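Local coordinates for major capsid protein (Faustovirus, PDB 5J7O) that probably forms, as a trimer of double jelly-roll subunits, the capsomers of the protein shell of this large double-stranded DNA virus, at residues L24-I29 against D50-H55; T136-A141 against L152-S156; I207-K211 against W468-T472. All coordinates share one frame. Residue numbers count along the deposited sequence, not the author numbering.

Interaction 1: L24-I29 against D50-H55; sequences LLNDRI and DIERTH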
loop_
_atom_site.group_PDB
_atom_site.type_symbol
_atom_site.label_atom_id
_atom_site.label_comp_id
_atom_site.label_asym_id
_atom_site.label_seq_id
_atom_site.Cartn_x
_atom_site.Cartn_y
_atom_site.Cartn_z
ATOM N N LEU B 24 -49.180 0.082 -4.678
ATOM C CA LEU B 24 -49.425 1.519 -4.724
ATOM C C LEU B 24 -49.054 2.098 -6.083
ATOM O O LEU B 24 -49.806 2.900 -6.652
ATOM C CB LEU B 24 -48.647 2.218 -3.609
ATOM C CG LEU B 24 -48.564 3.746 -3.661
ATOM C CD1 LEU B 24 -49.950 4.368 -3.603
ATOM C CD2 LEU B 24 -47.687 4.267 -2.531
ATOM N N LEU B 25 -47.896 1.704 -6.620
ATOM C CA LEU B 25 -47.446 2.245 -7.899
ATOM C C LEU B 25 -48.391 1.857 -9.030
ATOM O O LEU B 25 -48.688 2.677 -9.908
ATOM C CB LEU B 25 -46.026 1.766 -8.201
ATOM C CG LEU B 25 -45.396 2.283 -9.496
ATOM C CD1 LEU B 25 -45.279 3.800 -9.467
ATOM C CD2 LEU B 25 -44.039 1.638 -9.719
ATOM N N ASN B 26 -48.872 0.611 -9.029
ATOM C CA ASN B 26 -49.837 0.191 -10.041
ATOM C C ASN B 26 -51.109 1.022 -9.965
ATOM O O ASN B 26 -51.679 1.397 -10.997
ATOM C CB ASN B 26 -50.159 -1.295 -9.882
ATOM C CG ASN B 26 -49.040 -2.192 -10.371
ATOM O OD1 ASN B 26 -48.266 -1.814 -11.250
ATOM N ND2 ASN B 26 -48.954 -3.390 -9.807
ATOM N N ASP B 27 -51.571 1.324 -8.748
ATOM C CA ASP B 27 -52.757 2.161 -8.595
ATOM C C ASP B 27 -52.510 3.567 -9.123
ATOM O O ASP B 27 -53.404 4.180 -9.716
ATOM C CB ASP B 27 -53.184 2.208 -7.128
ATOM C CG ASP B 27 -53.791 0.903 -6.656
ATOM O OD1 ASP B 27 -54.403 0.197 -7.486
ATOM O OD2 ASP B 27 -53.660 0.585 -5.455
ATOM N N ARG B 28 -51.301 4.095 -8.916
ATOM C CA ARG B 28 -50.984 5.422 -9.431
ATOM C C ARG B 28 -50.941 5.427 -10.954
ATOM O O ARG B 28 -51.409 6.378 -11.589
ATOM C CB ARG B 28 -49.658 5.911 -8.849
ATOM C CG ARG B 28 -49.668 6.049 -7.336
ATOM C CD ARG B 28 -48.620 7.041 -6.853
ATOM N NE ARG B 28 -48.616 8.260 -7.657
ATOM C CZ ARG B 28 -47.580 8.670 -8.383
ATOM N NH1 ARG B 28 -46.456 7.966 -8.392
ATOM N NH2 ARG B 28 -47.663 9.788 -9.089
ATOM N N ILE B 29 -50.392 4.372 -11.556
ATOM C CA ILE B 29 -50.331 4.293 -13.012
ATOM C C ILE B 29 -51.729 4.133 -13.596
ATOM O O ILE B 29 -52.115 4.850 -14.527
ATOM C CB ILE B 29 -49.404 3.145 -13.448
ATOM C CG1 ILE B 29 -47.961 3.435 -13.032
ATOM C CG2 ILE B 29 -49.502 2.920 -14.950
ATOM C CD1 ILE B 29 -47.015 2.281 -13.278
ATOM N N ASP B 50 -44.047 11.791 -13.185
ATOM C CA ASP B 50 -45.242 11.368 -12.456
ATOM C C ASP B 50 -44.958 10.155 -11.578
ATOM O O ASP B 50 -45.413 10.091 -10.429
ATOM C CB ASP B 50 -46.381 11.057 -13.430
ATOM C CG ASP B 50 -46.977 12.301 -14.056
ATOM O OD1 ASP B 50 -47.355 12.246 -15.244
ATOM O OD2 ASP B 50 -47.071 13.331 -13.358
ATOM N N ILE B 51 -44.213 9.180 -12.102
ATOM C CA ILE B 51 -43.846 8.018 -11.299
ATOM C C ILE B 51 -42.907 8.424 -10.171
ATOM O O ILE B 51 -43.086 8.015 -9.016
ATOM C CB ILE B 51 -43.218 6.926 -12.185
ATOM C CG1 ILE B 51 -44.169 6.521 -13.312
ATOM C CG2 ILE B 51 -42.828 5.710 -11.350
ATOM C CD1 ILE B 51 -45.497 5.994 -12.832
ATOM N N GLU B 52 -41.905 9.246 -10.480
ATOM C CA GLU B 52 -40.860 9.559 -9.513
ATOM C C GLU B 52 -41.328 10.470 -8.384
ATOM O O GLU B 52 -40.545 10.718 -7.459
ATOM C CB GLU B 52 -39.654 10.172 -10.226
ATOM C CG GLU B 52 -38.899 9.160 -11.076
ATOM C CD GLU B 52 -37.514 9.628 -11.470
ATOM O OE1 GLU B 52 -37.390 10.342 -12.488
ATOM O OE2 GLU B 52 -36.548 9.284 -10.756
ATOM N N ARG B 53 -42.570 10.963 -8.413
ATOM C CA ARG B 53 -43.090 11.692 -7.263
ATOM C C ARG B 53 -43.231 10.795 -6.038
ATOM O O ARG B 53 -43.290 11.305 -4.914
ATOM C CB ARG B 53 -44.438 12.340 -7.600
ATOM C CG ARG B 53 -44.414 13.171 -8.870
ATOM C CD ARG B 53 -45.517 14.220 -8.923
ATOM N NE ARG B 53 -46.795 13.736 -8.414
ATOM C CZ ARG B 53 -47.453 14.299 -7.406
ATOM N NH1 ARG B 53 -46.957 15.372 -6.805
ATOM N NH2 ARG B 53 -48.614 13.797 -7.003
ATOM N N THR B 54 -43.282 9.478 -6.231
ATOM C CA THR B 54 -43.327 8.518 -5.132
ATOM C C THR B 54 -42.222 7.477 -5.197
ATOM O O THR B 54 -41.612 7.171 -4.170
ATOM C CB THR B 54 -44.687 7.797 -5.100
ATOM O OG1 THR B 54 -44.845 7.012 -6.288
ATOM C CG2 THR B 54 -45.826 8.799 -5.002
ATOM N N HIS B 55 -41.940 6.927 -6.375
ATOM C CA HIS B 55 -41.012 5.815 -6.517
ATOM C C HIS B 55 -39.728 6.250 -7.212
ATOM O O HIS B 55 -39.738 7.113 -8.091
ATOM C CB HIS B 55 -41.652 4.663 -7.297
ATOM C CG HIS B 55 -42.687 3.912 -6.522
ATOM N ND1 HIS B 55 -43.934 4.429 -6.246
ATOM C CD2 HIS B 55 -42.658 2.682 -5.957
ATOM C CE1 HIS B 55 -44.629 3.550 -5.547
ATOM N NE2 HIS B 55 -43.877 2.480 -5.359
#

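Interaction 2: T136-A141 against L152-S156; sequences TSVVSA and LYTQS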
loop_
_atom_site.group_PDB
_atom_site.type_symbol
_atom_site.label_atom_id
_atom_site.label_comp_id
_atom_site.label_asym_id
_atom_site.label_seq_id
_atom_site.Cartn_x
_atom_site.Cartn_y
_atom_site.Cartn_z
ATOM N N THR B 136 46.103 6.318 7.335
ATOM C CA THR B 136 45.095 5.465 6.724
ATOM C C THR B 136 44.404 4.508 7.687
ATOM O O THR B 136 43.433 3.858 7.281
ATOM C CB THR B 136 45.714 4.647 5.577
ATOM O OG1 THR B 136 46.887 3.970 6.047
ATOM C CG2 THR B 136 46.087 5.554 4.414
ATOM N N SER B 137 44.862 4.395 8.933
ATOM C CA SER B 137 44.201 3.521 9.894
ATOM C C SER B 137 44.655 3.877 11.301
ATOM O O SER B 137 45.742 4.424 11.505
ATOM C CB SER B 137 44.486 2.042 9.609
ATOM O OG SER B 137 45.826 1.708 9.929
ATOM N N VAL B 138 43.801 3.556 12.270
ATOM C CA VAL B 138 44.111 3.696 13.688
ATOM C C VAL B 138 43.967 2.320 14.328
ATOM O O VAL B 138 42.910 1.685 14.218
ATOM C CB VAL B 138 43.213 4.739 14.375
ATOM C CG1 VAL B 138 41.743 4.515 14.033
ATOM C CG2 VAL B 138 43.430 4.721 15.878
ATOM N N VAL B 139 45.030 1.853 14.978
ATOM C CA VAL B 139 45.098 0.494 15.501
ATOM C C VAL B 139 45.431 0.550 16.985
ATOM O O VAL B 139 46.346 1.271 17.397
ATOM C CB VAL B 139 46.140 -0.357 14.747
ATOM C CG1 VAL B 139 46.295 -1.721 15.404
ATOM C CG2 VAL B 139 45.741 -0.515 13.288
ATOM N N SER B 140 44.680 -0.208 17.784
ATOM C CA SER B 140 44.968 -0.408 19.196
ATOM C C SER B 140 44.659 -1.857 19.539
ATOM O O SER B 140 44.151 -2.616 18.711
ATOM C CB SER B 140 44.163 0.549 20.083
ATOM O OG SER B 140 42.772 0.441 19.832
ATOM N N ALA B 141 44.960 -2.242 20.777
ATOM C CA ALA B 141 44.781 -3.629 21.178
ATOM C C ALA B 141 44.548 -3.720 22.679
ATOM O O ALA B 141 44.863 -2.801 23.438
ATOM C CB ALA B 141 45.987 -4.486 20.779
ATOM N N LEU B 152 42.291 -7.075 18.811
ATOM C CA LEU B 152 42.870 -6.026 17.981
ATOM C C LEU B 152 41.751 -5.186 17.377
ATOM O O LEU B 152 40.884 -5.715 16.674
ATOM C CB LEU B 152 43.744 -6.627 16.881
ATOM C CG LEU B 152 44.589 -5.653 16.059
ATOM C CD1 LEU B 152 45.773 -5.150 16.872
ATOM C CD2 LEU B 152 45.054 -6.306 14.766
ATOM N N TYR B 153 41.781 -3.882 17.641
ATOM C CA TYR B 153 40.794 -2.940 17.134
ATOM C C TYR B 153 41.416 -2.115 16.016
ATOM O O TYR B 153 42.461 -1.487 16.212
ATOM C CB TYR B 153 40.291 -2.013 18.244
ATOM C CG TYR B 153 39.818 -2.717 19.498
ATOM C CD1 TYR B 153 40.714 -3.078 20.495
ATOM C CD2 TYR B 153 38.473 -3.002 19.692
ATOM C CE1 TYR B 153 40.287 -3.715 21.645
ATOM C CE2 TYR B 153 38.035 -3.637 20.840
ATOM C CZ TYR B 153 38.946 -3.990 21.813
ATOM O OH TYR B 153 38.516 -4.624 22.957
ATOM N N THR B 154 40.770 -2.106 14.852
ATOM C CA THR B 154 41.232 -1.322 13.715
ATOM C C THR B 154 40.067 -0.531 13.145
ATOM O O THR B 154 38.983 -1.082 12.928
ATOM C CB THR B 154 41.844 -2.212 12.626
ATOM O OG1 THR B 154 42.805 -3.098 13.210
ATOM C CG2 THR B 154 42.529 -1.358 11.565
ATOM N N GLN B 155 40.291 0.759 12.907
ATOM C CA GLN B 155 39.308 1.626 12.276
ATOM C C GLN B 155 39.963 2.381 11.130
ATOM O O GLN B 155 41.104 2.839 11.248
ATOM C CB GLN B 155 38.696 2.611 13.281
ATOM C CG GLN B 155 37.761 1.963 14.289
ATOM C CD GLN B 155 37.130 2.968 15.232
ATOM O OE1 GLN B 155 37.810 3.572 16.061
ATOM N NE2 GLN B 155 35.821 3.156 15.106
ATOM N N SER B 156 39.240 2.503 10.021
ATOM C CA SER B 156 39.750 3.182 8.840
ATOM C C SER B 156 38.574 3.739 8.047
ATOM O O SER B 156 37.410 3.585 8.429
ATOM C CB SER B 156 40.602 2.236 7.985
ATOM O OG SER B 156 39.853 1.107 7.570
HETATM O O HOH W 1 42.327 1.414 17.544
#

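Interaction 3: I207-K211 against W468-T472; sequences IMYNK and WHHLT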
loop_
_atom_site.group_PDB
_atom_site.type_symbol
_atom_site.label_atom_id
_atom_site.label_comp_id
_atom_site.label_asym_id
_atom_site.label_seq_id
_atom_site.Cartn_x
_atom_site.Cartn_y
_atom_site.Cartn_z
ATOM N N ILE B 207 1.204 20.242 6.370
ATOM C CA ILE B 207 1.487 18.886 6.826
ATOM C C ILE B 207 0.254 18.259 7.468
ATOM O O ILE B 207 0.105 17.033 7.455
ATOM C CB ILE B 207 2.694 18.857 7.782
ATOM C CG1 ILE B 207 2.379 19.576 9.094
ATOM C CG2 ILE B 207 3.905 19.472 7.113
ATOM C CD1 ILE B 207 3.456 19.420 10.146
ATOM N N MET B 208 -0.647 19.070 8.030
ATOM C CA MET B 208 -1.917 18.527 8.503
ATOM C C MET B 208 -2.743 17.995 7.342
ATOM O O MET B 208 -3.370 16.933 7.449
ATOM C CB MET B 208 -2.697 19.593 9.274
ATOM C CG MET B 208 -2.072 19.993 10.599
ATOM S SD MET B 208 -1.864 18.604 11.727
ATOM C CE MET B 208 -1.346 19.456 13.216
ATOM N N TYR B 209 -2.753 18.719 6.220
ATOM C CA TYR B 209 -3.427 18.229 5.022
ATOM C C TYR B 209 -2.743 16.980 4.483
ATOM O O TYR B 209 -3.414 16.036 4.047
ATOM C CB TYR B 209 -3.461 19.326 3.957
ATOM C CG TYR B 209 -4.235 18.965 2.709
ATOM C CD1 TYR B 209 -3.649 18.219 1.692
ATOM C CD2 TYR B 209 -5.548 19.383 2.539
ATOM C CE1 TYR B 209 -4.352 17.889 0.552
ATOM C CE2 TYR B 209 -6.259 19.060 1.399
ATOM C CZ TYR B 209 -5.656 18.313 0.409
ATOM O OH TYR B 209 -6.357 17.988 -0.728
ATOM N N ASN B 210 -1.408 16.962 4.496
ATOM C CA ASN B 210 -0.672 15.787 4.038
ATOM C C ASN B 210 -1.045 14.547 4.841
ATOM O O ASN B 210 -1.040 13.434 4.304
ATOM C CB ASN B 210 0.832 16.058 4.129
ATOM C CG ASN B 210 1.672 14.859 3.733
ATOM O OD1 ASN B 210 1.726 14.482 2.562
ATOM N ND2 ASN B 210 2.350 14.266 4.708
ATOM N N LYS B 211 -1.393 14.722 6.118
ATOM C CA LYS B 211 -1.685 13.579 6.972
ATOM C C LYS B 211 -3.143 13.139 6.885
ATOM O O LYS B 211 -3.432 11.947 7.035
ATOM C CB LYS B 211 -1.335 13.907 8.427
ATOM C CG LYS B 211 0.137 14.231 8.683
ATOM C CD LYS B 211 0.337 14.798 10.085
ATOM C CE LYS B 211 1.677 15.510 10.226
ATOM N NZ LYS B 211 2.839 14.584 10.104
ATOM N N TRP B 468 10.861 16.941 10.773
ATOM C CA TRP B 468 10.255 18.266 10.874
ATOM C C TRP B 468 8.733 18.212 10.778
ATOM O O TRP B 468 8.045 19.017 11.415
ATOM C CB TRP B 468 10.828 19.195 9.802
ATOM C CG TRP B 468 10.284 18.962 8.430
ATOM C CD1 TRP B 468 10.784 18.122 7.480
ATOM C CD2 TRP B 468 9.133 19.584 7.850
ATOM N NE1 TRP B 468 10.014 18.181 6.343
ATOM C CE2 TRP B 468 8.993 19.071 6.546
ATOM C CE3 TRP B 468 8.204 20.523 8.308
ATOM C CZ2 TRP B 468 7.964 19.465 5.695
ATOM C CZ3 TRP B 468 7.184 20.915 7.462
ATOM C CH2 TRP B 468 7.073 20.387 6.170
ATOM N N HIS B 469 8.186 17.278 10.000
ATOM C CA HIS B 469 6.740 17.164 9.866
ATOM C C HIS B 469 6.126 16.151 10.825
ATOM O O HIS B 469 4.897 16.074 10.916
ATOM C CB HIS B 469 6.366 16.804 8.421
ATOM C CG HIS B 469 6.901 15.483 7.964
ATOM N ND1 HIS B 469 6.232 14.296 8.172
ATOM C CD2 HIS B 469 8.040 15.163 7.306
ATOM C CE1 HIS B 469 6.937 13.302 7.662
ATOM N NE2 HIS B 469 8.038 13.800 7.131
ATOM N N HIS B 470 6.942 15.389 11.549
ATOM C CA HIS B 470 6.409 14.448 12.522
ATOM C C HIS B 470 5.926 15.179 13.769
ATOM O O HIS B 470 6.558 16.132 14.235
ATOM C CB HIS B 470 7.469 13.417 12.898
ATOM C CG HIS B 470 7.707 12.382 11.843
ATOM N ND1 HIS B 470 7.047 11.172 11.830
ATOM C CD2 HIS B 470 8.535 12.371 10.772
ATOM C CE1 HIS B 470 7.458 10.460 10.795
ATOM N NE2 HIS B 470 8.361 11.165 10.137
ATOM N N LEU B 471 4.802 14.721 14.314
ATOM C CA LEU B 471 4.206 15.321 15.500
ATOM C C LEU B 471 4.533 14.555 16.777
ATOM O O LEU B 471 3.945 14.842 17.825
ATOM C CB LEU B 471 2.689 15.433 15.328
ATOM C CG LEU B 471 2.220 16.268 14.134
ATOM C CD1 LEU B 471 0.701 16.350 14.089
ATOM C CD2 LEU B 471 2.837 17.660 14.177
ATOM N N THR B 472 5.447 13.593 16.716
ATOM C CA THR B 472 5.901 12.846 17.880
ATOM C C THR B 472 7.409 13.001 18.033
ATOM O O THR B 472 8.080 13.657 17.232
ATOM C CB THR B 472 5.539 11.361 17.772
ATOM O OG1 THR B 472 6.214 10.781 16.648
ATOM C CG2 THR B 472 4.048 11.181 17.607
HETATM O O HOH W 2 3.582 14.701 7.762
#

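Interaction 1: L24-I29 against D50-H55
Arg28 gives up more surface to this contact than any other residue, with Leu25 and His55 next. The guanidinium of Arg28 reaches across to helix 48-52 and the residues that follow, from Asp50 to Thr54. Arg28 NH2 donates to Asp50 O at 2.6 Å, the best-formed bond of the group. Arg28 NH1 makes weak bonds to Asp50 O at 3.1 Å, Ile51 O at 3.4 Å and Thr54 OG1 at 2.8 Å. The arginine thus binds the backbone carbonyls of Asp50 and Ile51. Leu25 packs beside it. Leu25 CB lies over the face of the His55 ring in a CH-pi contact, 3.7 Å from the centroid. Leu25 CD1 meets Ile51 CG2 at 3.6 Å. His55 ND1 shares a hydrogen bond of 2.7 Å with Thr54 OG1, and its NE2 bonds to Ala21 O, so the ring is held at both nitrogens. Ile29 CG1 extends the apolar patch to Ile51 CD1, also at 3.6 Å. The contact joins helix 22-38 to segment 50-55, which begins on helix 48-52, in an N-terminal helical region covered by Ile405 and Ile408 of a second subunit and by a bound peptide.

Interaction 2: T136-A141 against L152-S156
Val139 lies against Leu152 and Thr154 on one face of the sheet. Val139 CG1 is 3.8 Å from Leu152 CD1, and Val139 CG2 is 3.7 Å from Thr154 CG2. Ala141 CB adds to this patch, 4.0 Å from Leu152 CD1. Val138, Ser140, Tyr153 and Gln155 point to the other face, where Val138 CG1 meets Gln155 CB at 3.7 Å. The backbones run antiparallel, at 166°, and hold four hydrogen bonds. Val138 N to Gln155 O is 3.0 Å and Gln155 N to Val138 O is 3.1 Å. Ser140 N to Tyr153 O is 3.0 Å and Tyr153 N to Ser140 O is 2.9 Å. Val139-Thr154 and Ala141-Leu152 are the non-hydrogen-bonded pairs. Ser140 OG bonds to the backbone of Ile126 and Gly127. One water bridges the strands, bonded to Ser140 OG at 2.5 Å and to Tyr153 O at 3.2 Å. Strand 149-158 also pairs with strand 341-351, while Val139 bonds to Val132. The arrangement is a regular antiparallel beta hairpin, built into a larger mixed sheet of this double jelly-roll capsid protein.

Interaction 3: I207-K211 against W468-T472
Ile207 is the apolar centre of this contact and has the most surface covered. Ile207 CG2 approaches Trp468 CH2 at 3.4 Å and His469 CB at 3.9 Å. Ile207 CD1 lies 3.7 Å from His469 O and 4.4 Å from Leu471 CD2. Leu471 of the loop packs beside Ile207, against Met208 and Lys211. Leu471 CD1 meets Met208 CE at 3.8 Å, and Leu471 CG lies 4.0 Å from Lys211 CE. The CB of Met208 points away from the loop, but the end of the side chain comes back to reach Leu471. The aliphatic part of Lys211 continues the apolar surface one turn on from Ile207.

The polar edge begins at the amino group of this lysine. Lys211 NZ donates to His469 O at 2.7 Å. Lys211 NZ also donates to a water at 2.5 Å, and that water is bonded to His469 ND1 at 2.7 Å. Asn210 ND2 gives the same water a weak bond at 3.3 Å. Beyond the two segments, Lys211 NZ forms a salt bridge with Asp563, which also accepts from Leu471 N. Glu179 also holds the loop, through its backbone O to Trp468 NE1 and its carboxylate to His469 NE2.

The contact joins helix 203-212 to the irregular loop between helix 464-467 and strand 473-490, close to the chain's centre. That loop belongs to the region shared by large eukaryotic DNA virus major capsid proteins. Because the contact is buried, the lysine charge needs compensation. Asp563 supplies it, and the His469 carbonyl and the water also accept from Lys211 NZ.

From the N terminus, interaction 1 comes first. It closes a 20-residue loop between helix 22-38 and segment 50-55. Interaction 2 follows, joining adjacent strands across a 10-residue connection. Interaction 3 closes much the longest loop, with 256 residues between its segments. The three are in series, so none nests in or crosses another. Interactions 1 and 2 lie on opposite sides of the chain's centre, their own centres about 93 Å apart, and both touch the second subunit. Interaction 3 lies near the chain's centre in space and ties helix 203-212, after strand 196-202, to the approach to strand 473-490.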